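Local coordinates for uncharacterized conserved protein (Staphylococcus epidermidis, PDB 3FRM), which is of unknown function but, with two regions related to the GNAT acetyltransferase clan, may belong to the acyl-CoA-dependent transferases, at residues I14-Y28 with A38-Q52. Numbering follows the deposited sequence.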
ATOM      1  N   ILE A  14       1.975  -6.092  21.576  1.00 28.42           N
ATOM      2  CA  ILE A  14       0.578  -5.607  21.657  1.00 28.87           C
ATOM      3  C   ILE A  14       0.465  -4.764  22.909  1.00 29.31           C
ATOM      4  O   ILE A  14       0.876  -5.180  23.981  1.00 29.82           O
ATOM      5  CB  ILE A  14      -0.457  -6.751  21.756  1.00 28.91           C
ATOM      6  CG1 ILE A  14      -0.357  -7.720  20.571  1.00 29.36           C
ATOM      7  CG2 ILE A  14      -1.918  -6.221  21.867  1.00 28.51           C
ATOM      8  CD1 ILE A  14       0.052  -9.078  20.993  1.00 31.48           C
ATOM      9  N   ASP A  15      -0.081  -3.569  22.817  1.00 30.01           N
ATOM     10  CA  ASP A  15      -0.172  -2.811  24.046  1.00 30.81           C
ATOM     11  C   ASP A  15      -1.477  -3.005  24.783  1.00 30.69           C
ATOM     12  O   ASP A  15      -2.165  -2.032  25.127  1.00 30.33           O
ATOM     13  CB  ASP A  15       0.098  -1.332  23.874  1.00 31.50           C
ATOM     14  CG  ASP A  15       0.125  -0.625  25.215  1.00 35.23           C
ATOM     15  OD1 ASP A  15      -0.616   0.384  25.425  1.00 33.37           O
ATOM     16  OD2 ASP A  15       0.859  -1.169  26.090  1.00 40.87           O
ATOM     17  N   GLY A  16      -1.821  -4.254  25.059  1.00 29.77           N
ATOM     18  CA  GLY A  16      -2.868  -4.455  26.036  1.00 28.36           C
ATOM     19  C   GLY A  16      -2.381  -5.300  27.187  1.00 27.03           C
ATOM     20  O   GLY A  16      -1.259  -5.817  27.160  1.00 27.19           O
ATOM     21  N   ASN A  17      -3.243  -5.430  28.187  1.00 24.90           N
ATOM     22  CA  ASN A  17      -3.127  -6.463  29.162  1.00 23.79           C
ATOM     23  C   ASN A  17      -3.777  -7.670  28.551  1.00 22.56           C
ATOM     24  O   ASN A  17      -4.899  -7.587  28.049  1.00 22.22           O
ATOM     25  CB  ASN A  17      -3.909  -6.116  30.431  1.00 23.86           C
ATOM     26  CG  ASN A  17      -3.537  -4.764  31.004  1.00 25.57           C
ATOM     27  OD1 ASN A  17      -4.223  -4.271  31.893  1.00 26.78           O
ATOM     28  ND2 ASN A  17      -2.469  -4.142  30.489  1.00 27.29           N
ATOM     29  N   LYS A  18      -3.066  -8.791  28.593  1.00 21.52           N
ATOM     30  CA  LYS A  18      -3.616 -10.069  28.193  1.00 20.34           C
ATOM     31  C   LYS A  18      -4.510 -10.561  29.301  1.00 19.51           C
ATOM     32  O   LYS A  18      -4.035 -10.834  30.373  1.00 19.94           O
ATOM     33  CB  LYS A  18      -2.505 -11.047  28.061  1.00 20.17           C
ATOM     34  CG  LYS A  18      -2.733 -12.067  27.000  1.00 22.75           C
ATOM     35  CD  LYS A  18      -1.377 -12.609  26.569  1.00 26.10           C
ATOM     36  CE  LYS A  18      -0.940 -13.720  27.486  1.00 26.74           C
ATOM     37  NZ  LYS A  18       0.526 -13.845  27.362  1.00 33.71           N
ATOM     38  N   ILE A  19      -5.798 -10.674  29.032  1.00 17.49           N
ATOM     39  CA  ILE A  19      -6.766 -11.167  30.002  1.00 16.81           C
ATOM     40  C   ILE A  19      -6.797 -12.705  30.016  1.00 16.95           C
ATOM     41  O   ILE A  19      -6.696 -13.350  31.044  1.00 16.82           O
ATOM     42  CB  ILE A  19      -8.182 -10.613  29.650  1.00 16.49           C
ATOM     43  CG1 ILE A  19      -8.136  -9.104  29.416  1.00 13.81           C
ATOM     44  CG2 ILE A  19      -9.195 -10.974  30.693  1.00 14.99           C
ATOM     45  CD1 ILE A  19      -7.336  -8.323  30.519  1.00 12.47           C
ATOM     46  N   THR A  20      -6.932 -13.284  28.849  1.00 16.94           N
ATOM     47  CA  THR A  20      -7.068 -14.710  28.723  1.00 18.08           C
ATOM     48  C   THR A  20      -6.283 -15.131  27.497  1.00 17.96           C
ATOM     49  O   THR A  20      -6.253 -14.424  26.505  1.00 18.11           O
ATOM     50  CB  THR A  20      -8.572 -15.042  28.583  1.00 17.65           C
ATOM     51  OG1 THR A  20      -9.009 -15.726  29.752  1.00 20.44           O
ATOM     52  CG2 THR A  20      -8.869 -15.869  27.370  1.00 20.62           C
ATOM     53  N   GLU A  21      -5.619 -16.268  27.571  1.00 18.76           N
ATOM     54  CA  GLU A  21      -5.043 -16.852  26.390  1.00 18.63           C
ATOM     55  C   GLU A  21      -5.281 -18.336  26.454  1.00 18.84           C
ATOM     56  O   GLU A  21      -4.914 -18.957  27.451  1.00 19.24           O
ATOM     57  CB  GLU A  21      -3.557 -16.613  26.312  1.00 18.71           C
ATOM     58  CG  GLU A  21      -3.000 -17.225  25.023  1.00 21.98           C
ATOM     59  CD  GLU A  21      -1.585 -16.815  24.714  1.00 29.08           C
ATOM     60  OE1 GLU A  21      -1.031 -15.899  25.404  1.00 31.97           O
ATOM     61  OE2 GLU A  21      -1.019 -17.405  23.754  1.00 30.95           O
ATOM     62  N   ASP A  22      -5.885 -18.896  25.406  1.00 17.91           N
ATOM     63  CA  ASP A  22      -6.076 -20.337  25.302  1.00 18.18           C
ATOM     64  C   ASP A  22      -5.748 -20.782  23.882  1.00 18.40           C
ATOM     65  O   ASP A  22      -5.154 -20.030  23.145  1.00 19.13           O
ATOM     66  CB  ASP A  22      -7.477 -20.732  25.715  1.00 17.40           C
ATOM     67  CG  ASP A  22      -8.536 -20.156  24.815  1.00 18.92           C
ATOM     68  OD1 ASP A  22      -9.678 -19.906  25.298  1.00 25.53           O
ATOM     69  OD2 ASP A  22      -8.254 -19.939  23.629  1.00 18.91           O
ATOM     70  N   SER A  23      -6.117 -21.980  23.473  1.00 18.99           N
ATOM     71  CA  SER A  23      -5.652 -22.422  22.166  1.00 19.51           C
ATOM     72  C   SER A  23      -6.347 -21.714  21.009  1.00 19.96           C
ATOM     73  O   SER A  23      -5.798 -21.666  19.907  1.00 20.03           O
ATOM     74  CB  SER A  23      -5.790 -23.912  21.988  1.00 19.52           C
ATOM     75  OG  SER A  23      -7.158 -24.237  21.881  1.00 18.62           O
ATOM     76  N   ARG A  24      -7.522 -21.150  21.230  1.00 19.19           N
ATOM     77  CA  ARG A  24      -8.124 -20.458  20.104  1.00 20.31           C
ATOM     78  C   ARG A  24      -7.896 -18.952  19.987  1.00 20.14           C
ATOM     79  O   ARG A  24      -7.919 -18.440  18.857  1.00 19.67           O
ATOM     80  CB  ARG A  24      -9.619 -20.799  19.887  1.00 21.22           C
ATOM     81  CG  ARG A  24     -10.439 -21.076  21.070  1.00 22.72           C
ATOM     82  CD  ARG A  24     -11.904 -21.309  20.634  1.00 26.23           C
ATOM     83  NE  ARG A  24     -12.791 -20.471  21.430  1.00 28.13           N
ATOM     84  CZ  ARG A  24     -13.329 -19.291  21.066  1.00 26.72           C
ATOM     85  NH1 ARG A  24     -14.127 -18.644  21.927  1.00 24.57           N
ATOM     86  NH2 ARG A  24     -13.139 -18.779  19.855  1.00 20.96           N
ATOM     87  N   LYS A  25      -7.674 -18.262  21.119  1.00 19.09           N
ATOM     88  CA  LYS A  25      -7.645 -16.789  21.160  1.00 18.03           C
ATOM     89  C   LYS A  25      -7.005 -16.156  22.407  1.00 16.70           C
ATOM     90  O   LYS A  25      -7.035 -16.700  23.493  1.00 16.94           O
ATOM     91  CB  LYS A  25      -9.064 -16.260  21.085  1.00 19.01           C
ATOM     92  CG  LYS A  25      -9.950 -16.918  22.123  1.00 21.07           C
ATOM     93  CD  LYS A  25     -10.587 -15.932  22.999  1.00 25.56           C
ATOM     94  CE  LYS A  25     -11.727 -16.582  23.871  1.00 26.15           C
ATOM     95  NZ  LYS A  25     -11.296 -17.822  24.578  1.00 28.88           N
ATOM     96  N   ALA A  26      -6.446 -14.977  22.225  1.00 14.74           N
ATOM     97  CA  ALA A  26      -5.936 -14.154  23.302  1.00 13.70           C
ATOM     98  C   ALA A  26      -6.885 -12.979  23.349  1.00 13.41           C
ATOM     99  O   ALA A  26      -7.233 -12.451  22.312  1.00 13.56           O
ATOM    100  CB  ALA A  26      -4.485 -13.665  22.966  1.00 11.79           C
ATOM    101  N   ILE A  27      -7.335 -12.595  24.528  1.00 13.76           N
ATOM    102  CA  ILE A  27      -8.181 -11.398  24.699  1.00 14.15           C
ATOM    103  C   ILE A  27      -7.407 -10.261  25.401  1.00 14.07           C
ATOM    104  O   ILE A  27      -6.835 -10.490  26.443  1.00 14.50           O
ATOM    105  CB  ILE A  27      -9.355 -11.733  25.563  1.00 13.81           C
ATOM    106  CG1 ILE A  27     -10.230 -12.799  24.875  1.00 14.18           C
ATOM    107  CG2 ILE A  27     -10.110 -10.456  25.983  1.00 13.37           C
ATOM    108  CD1 ILE A  27     -11.561 -13.005  25.602  1.00 12.87           C
ATOM    109  N   TYR A  28      -7.362  -9.064  24.818  1.00 14.45           N
ATOM    110  CA  TYR A  28      -6.614  -7.949  25.382  1.00 13.35           C
ATOM    111  C   TYR A  28      -7.598  -6.799  25.658  1.00 15.00           C
ATOM    112  O   TYR A  28      -8.484  -6.520  24.861  1.00 14.07           O
ATOM    113  CB  TYR A  28      -5.583  -7.495  24.384  1.00 13.92           C
ATOM    114  CG  TYR A  28      -4.392  -8.418  24.242  1.00 13.29           C
ATOM    115  CD1 TYR A  28      -3.209  -8.143  24.911  1.00 14.66           C
ATOM    116  CD2 TYR A  28      -4.465  -9.563  23.474  1.00 15.56           C
ATOM    117  CE1 TYR A  28      -2.090  -8.979  24.794  1.00 19.97           C
ATOM    118  CE2 TYR A  28      -3.370 -10.429  23.362  1.00 19.12           C
ATOM    119  CZ  TYR A  28      -2.177 -10.108  24.029  1.00 22.10           C
ATOM    120  OH  TYR A  28      -1.073 -10.922  23.945  1.00 32.49           O
ATOM    121  N   ALA A  38      -6.477  -0.450  19.369  1.00 25.36           N
ATOM    122  CA  ALA A  38      -5.406  -1.481  19.315  1.00 24.62           C
ATOM    123  C   ALA A  38      -5.065  -2.234  20.640  1.00 24.25           C
ATOM    124  O   ALA A  38      -4.381  -3.289  20.597  1.00 25.75           O
ATOM    125  CB  ALA A  38      -4.062  -0.902  18.650  1.00 23.19           C
ATOM    126  N   SER A  39      -5.478  -1.676  21.789  1.00 22.05           N
ATOM    127  CA  SER A  39      -5.259  -2.274  23.097  1.00 19.59           C
ATOM    128  C   SER A  39      -6.499  -3.046  23.565  1.00 18.06           C
ATOM    129  O   SER A  39      -6.465  -3.654  24.631  1.00 17.95           O
ATOM    130  CB  SER A  39      -4.971  -1.183  24.125  1.00 19.79           C
ATOM    131  OG  SER A  39      -4.196  -0.147  23.567  1.00 19.84           O
ATOM    132  N   ASN A  40      -7.597  -2.991  22.815  1.00 15.81           N
ATOM    133  CA  ASN A  40      -8.822  -3.653  23.214  1.00 15.25           C
ATOM    134  C   ASN A  40      -9.373  -4.562  22.099  1.00 15.32           C
ATOM    135  O   ASN A  40     -10.151  -4.152  21.237  1.00 16.39           O
ATOM    136  CB  ASN A  40      -9.862  -2.638  23.712  1.00 14.87           C
ATOM    137  CG  ASN A  40      -9.380  -1.817  24.962  1.00 16.20           C
ATOM    138  OD1 ASN A  40      -9.458  -2.300  26.093  1.00 20.73           O
ATOM    139  ND2 ASN A  40      -8.946  -0.563  24.751  1.00 12.45           N
ATOM    140  N   THR A  41      -8.989  -5.822  22.113  1.00 15.35           N
ATOM    141  CA  THR A  41      -9.234  -6.620  20.936  1.00 16.13           C
ATOM    142  C   THR A  41      -9.023  -8.105  21.227  1.00 16.01           C
ATOM    143  O   THR A  41      -8.387  -8.475  22.204  1.00 15.32           O
ATOM    144  CB  THR A  41      -8.296  -6.127  19.760  1.00 17.47           C
ATOM    145  OG1 THR A  41      -8.810  -6.575  18.486  1.00 21.87           O
ATOM    146  CG2 THR A  41      -6.843  -6.563  19.958  1.00 14.56           C
ATOM    147  N   TRP A  42      -9.578  -8.946  20.362  1.00 15.89           N
ATOM    148  CA  TRP A  42      -9.355 -10.346  20.399  1.00 15.80           C
ATOM    149  C   TRP A  42      -8.358 -10.727  19.287  1.00 15.01           C
ATOM    150  O   TRP A  42      -8.555 -10.328  18.152  1.00 13.25           O
ATOM    151  CB  TRP A  42     -10.663 -11.064  20.086  1.00 16.05           C
ATOM    152  CG  TRP A  42     -11.562 -11.258  21.195  1.00 19.44           C
ATOM    153  CD1 TRP A  42     -11.929 -10.320  22.167  1.00 20.60           C
ATOM    154  CD2 TRP A  42     -12.356 -12.418  21.435  1.00 18.78           C
ATOM    155  NE1 TRP A  42     -12.872 -10.879  23.012  1.00 22.04           N
ATOM    156  CE2 TRP A  42     -13.163 -12.150  22.582  1.00 20.08           C
ATOM    157  CE3 TRP A  42     -12.471 -13.649  20.802  1.00 18.33           C
ATOM    158  CZ2 TRP A  42     -14.048 -13.086  23.111  1.00 19.23           C
ATOM    159  CZ3 TRP A  42     -13.352 -14.572  21.338  1.00 17.70           C
ATOM    160  CH2 TRP A  42     -14.115 -14.290  22.489  1.00 16.39           C
ATOM    161  N   ILE A  43      -7.323 -11.500  19.626  1.00 15.36           N
ATOM    162  CA  ILE A  43      -6.379 -12.036  18.650  1.00 15.14           C
ATOM    163  C   ILE A  43      -6.704 -13.534  18.518  1.00 16.16           C
ATOM    164  O   ILE A  43      -6.439 -14.297  19.419  1.00 16.14           O
ATOM    165  CB  ILE A  43      -4.940 -11.888  19.128  1.00 15.86           C
ATOM    166  CG1 ILE A  43      -4.657 -10.483  19.701  1.00 16.56           C
ATOM    167  CG2 ILE A  43      -3.897 -12.228  18.013  1.00 12.96           C
ATOM    168  CD1 ILE A  43      -4.813  -9.367  18.733  1.00 14.71           C
ATOM    169  N   TYR A  44      -7.278 -13.973  17.407  1.00 16.69           N
ATOM    170  CA  TYR A  44      -7.525 -15.413  17.249  1.00 17.20           C
ATOM    171  C   TYR A  44      -6.217 -16.152  16.967  1.00 18.59           C
ATOM    172  O   TYR A  44      -5.351 -15.643  16.260  1.00 19.09           O
ATOM    173  CB  TYR A  44      -8.507 -15.718  16.110  1.00 16.32           C
ATOM    174  CG  TYR A  44      -9.973 -15.455  16.403  1.00 17.14           C
ATOM    175  CD1 TYR A  44     -10.695 -16.267  17.276  1.00 16.84           C
ATOM    176  CD2 TYR A  44     -10.644 -14.430  15.781  1.00 18.26           C
ATOM    177  CE1 TYR A  44     -12.017 -16.048  17.542  1.00 16.19           C
ATOM    178  CE2 TYR A  44     -12.032 -14.209  16.047  1.00 21.70           C
ATOM    179  CZ  TYR A  44     -12.676 -15.011  16.930  1.00 18.97           C
ATOM    180  OH  TYR A  44     -13.991 -14.797  17.163  1.00 17.61           O
ATOM    181  N   LYS A  45      -6.111 -17.360  17.513  1.00 19.14           N
ATOM    182  CA  LYS A  45      -5.080 -18.300  17.173  1.00 19.66           C
ATOM    183  C   LYS A  45      -5.604 -19.376  16.215  1.00 19.70           C
ATOM    184  O   LYS A  45      -4.888 -19.805  15.302  1.00 19.81           O
ATOM    185  CB  LYS A  45      -4.523 -18.901  18.446  1.00 19.81           C
ATOM    186  CG  LYS A  45      -3.614 -17.876  19.138  1.00 21.99           C
ATOM    187  CD  LYS A  45      -3.507 -18.023  20.656  1.00 21.58           C
ATOM    188  CE  LYS A  45      -2.385 -18.962  21.032  1.00 22.00           C
ATOM    189  NZ  LYS A  45      -2.587 -19.428  22.435  1.00 25.06           N
ATOM    190  N   THR A  46      -6.859 -19.773  16.378  1.00 19.39           N
ATOM    191  CA  THR A  46      -7.510 -20.641  15.389  1.00 19.70           C
ATOM    192  C   THR A  46      -8.827 -20.036  14.882  1.00 19.07           C
ATOM    193  O   THR A  46      -9.518 -19.354  15.597  1.00 19.77           O
ATOM    194  CB  THR A  46      -7.719 -22.063  15.914  1.00 18.89           C
ATOM    195  OG1 THR A  46      -8.375 -21.968  17.184  1.00 20.32           O
ATOM    196  CG2 THR A  46      -6.383 -22.743  16.107  1.00 19.13           C
HETATM  197  N   MSE A  47      -9.150 -20.308  13.632  1.00 19.53           N
HETATM  198  CA  MSE A  47     -10.363 -19.833  12.974  1.00 20.95           C
HETATM  199  C   MSE A  47     -11.655 -20.248  13.626  1.00 19.35           C
HETATM  200  O   MSE A  47     -11.968 -21.424  13.655  1.00 19.54           O
HETATM  201  CB  MSE A  47     -10.419 -20.374  11.540  1.00 21.83           C
HETATM  202  CG  MSE A  47      -9.779 -19.470  10.526  1.00 27.03           C
HETATM  203 SE   MSE A  47     -10.745 -17.754  10.209  0.85 39.43          SE
HETATM  204  CE  MSE A  47      -9.418 -17.156   8.872  1.00 27.61           C
ATOM    205  N   PRO A  48     -12.433 -19.280  14.107  1.00 18.47           N
ATOM    206  CA  PRO A  48     -13.759 -19.585  14.603  1.00 18.05           C
ATOM    207  C   PRO A  48     -14.670 -20.005  13.447  1.00 18.13           C
ATOM    208  O   PRO A  48     -14.500 -19.507  12.359  1.00 18.78           O
ATOM    209  CB  PRO A  48     -14.227 -18.236  15.179  1.00 18.33           C
ATOM    210  CG  PRO A  48     -13.511 -17.204  14.405  1.00 16.67           C
ATOM    211  CD  PRO A  48     -12.148 -17.835  14.136  1.00 19.22           C
ATOM    212  N   THR A  49     -15.619 -20.908  13.653  1.00 18.09           N
ATOM    213  CA  THR A  49     -16.718 -20.990  12.714  1.00 18.36           C
ATOM    214  C   THR A  49     -17.555 -19.722  12.880  1.00 21.00           C
ATOM    215  O   THR A  49     -17.440 -18.967  13.877  1.00 21.37           O
ATOM    216  CB  THR A  49     -17.665 -22.121  13.026  1.00 17.82           C
ATOM    217  OG1 THR A  49     -18.511 -21.740  14.124  1.00 16.70           O
ATOM    218  CG2 THR A  49     -16.914 -23.373  13.353  1.00 14.37           C
HETATM  219  N   MSE A  50     -18.414 -19.511  11.895  1.00 22.73           N
HETATM  220  CA  MSE A  50     -19.358 -18.434  11.878  1.00 24.07           C
HETATM  221  C   MSE A  50     -20.122 -18.378  13.171  1.00 23.98           C
HETATM  222  O   MSE A  50     -20.232 -17.308  13.733  1.00 24.89           O
HETATM  223  CB  MSE A  50     -20.287 -18.588  10.695  1.00 25.02           C
HETATM  224  CG  MSE A  50     -20.778 -17.283  10.124  1.00 29.94           C
HETATM  225 SE   MSE A  50     -22.673 -17.083  10.478  0.70 46.00          SE
HETATM  226  CE  MSE A  50     -23.579 -18.014   9.016  1.00 35.51           C
ATOM    227  N   ASN A  51     -20.602 -19.520  13.665  1.00 23.81           N
ATOM    228  CA  ASN A  51     -21.395 -19.593  14.921  1.00 23.30           C
ATOM    229  C   ASN A  51     -20.605 -19.238  16.160  1.00 21.48           C
ATOM    230  O   ASN A  51     -21.105 -18.554  17.017  1.00 20.37           O
ATOM    231  CB  ASN A  51     -21.950 -21.002  15.126  1.00 23.83           C
ATOM    232  CG  ASN A  51     -22.934 -21.401  14.054  1.00 28.32           C
ATOM    233  OD1 ASN A  51     -23.766 -20.595  13.646  1.00 33.17           O
ATOM    234  ND2 ASN A  51     -22.874 -22.674  13.607  1.00 32.73           N
ATOM    235  N   GLN A  52     -19.377 -19.756  16.239  1.00 20.88           N
ATOM    236  CA  GLN A  52     -18.417 -19.368  17.249  1.00 20.95           C
ATOM    237  C   GLN A  52     -18.250 -17.859  17.245  1.00 20.40           C
ATOM    238  O   GLN A  52     -18.350 -17.222  18.285  1.00 20.48           O
ATOM    239  CB  GLN A  52     -17.051 -19.949  16.933  1.00 21.47           C
ATOM    240  CG  GLN A  52     -16.536 -21.001  17.853  1.00 24.32           C
ATOM    241  CD  GLN A  52     -16.647 -20.715  19.353  1.00 25.41           C
ATOM    242  OE1 GLN A  52     -16.435 -21.620  20.153  1.00 27.04           O
ATOM    243  NE2 GLN A  52     -16.959 -19.488  19.737  1.00 29.24           N
TER
HETATM  244  O   HOH W   1     -11.817 -19.500  17.363  1.00 14.54           O
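The Trp42 indole, broad enough for two neighbours, receives Lys25 and Ile27 of strand 25-28 on one face. Ile27 CG1 stands 3.8 Å from the centroid of the Trp42 five-membered ring, only 12° off the normal, and Lys25 CD 3.9 Å from that of the Trp42 six-membered ring. Both are CH-pi contacts; bends at chi2 (124°) and chi4 lay the long lysine methylenes on the indole and turn NZ to a salt bridge with Asp22 OD1. Arg24 NH1 lies at the indole edge. The flat guanidinium stacks on the Gln52 amide, planes 26° apart, with Lys25 CG over the opposite face; a water at its edge links NH2 to Thr46 O. Ile14 CG2 and Lys18 CA lie over opposite faces of the Tyr28 ring, toward its rim, and Ile43 CG1 meets it obliquely.

Between the Trp42 layer and the Tyr28 layer the backbones pair antiparallel, Ala26 with Ile43 and Tyr28 with Thr41 being the hydrogen-bonded pairs. Ala26, a single methyl, leaves room for branched Ile43. At the turn, Asp22 OD2 accepts from Arg24 N (an Asx turn) and Lys25 N, while flexible Lys45 bends so that NZ forms a salt bridge with Glu21 OE2 (2.9 Å) and a hydrogen bond to Asp22 O (2.7 Å).

Strand 25-29 thus lies between strands 17-21 and 41-44 at one end of the mixed sheet. Strand 72-75 continues it beyond 41-44, and helix 50-66 packs on the Trp42 face, where its Asp56 binds both Arg24 and Tyr44.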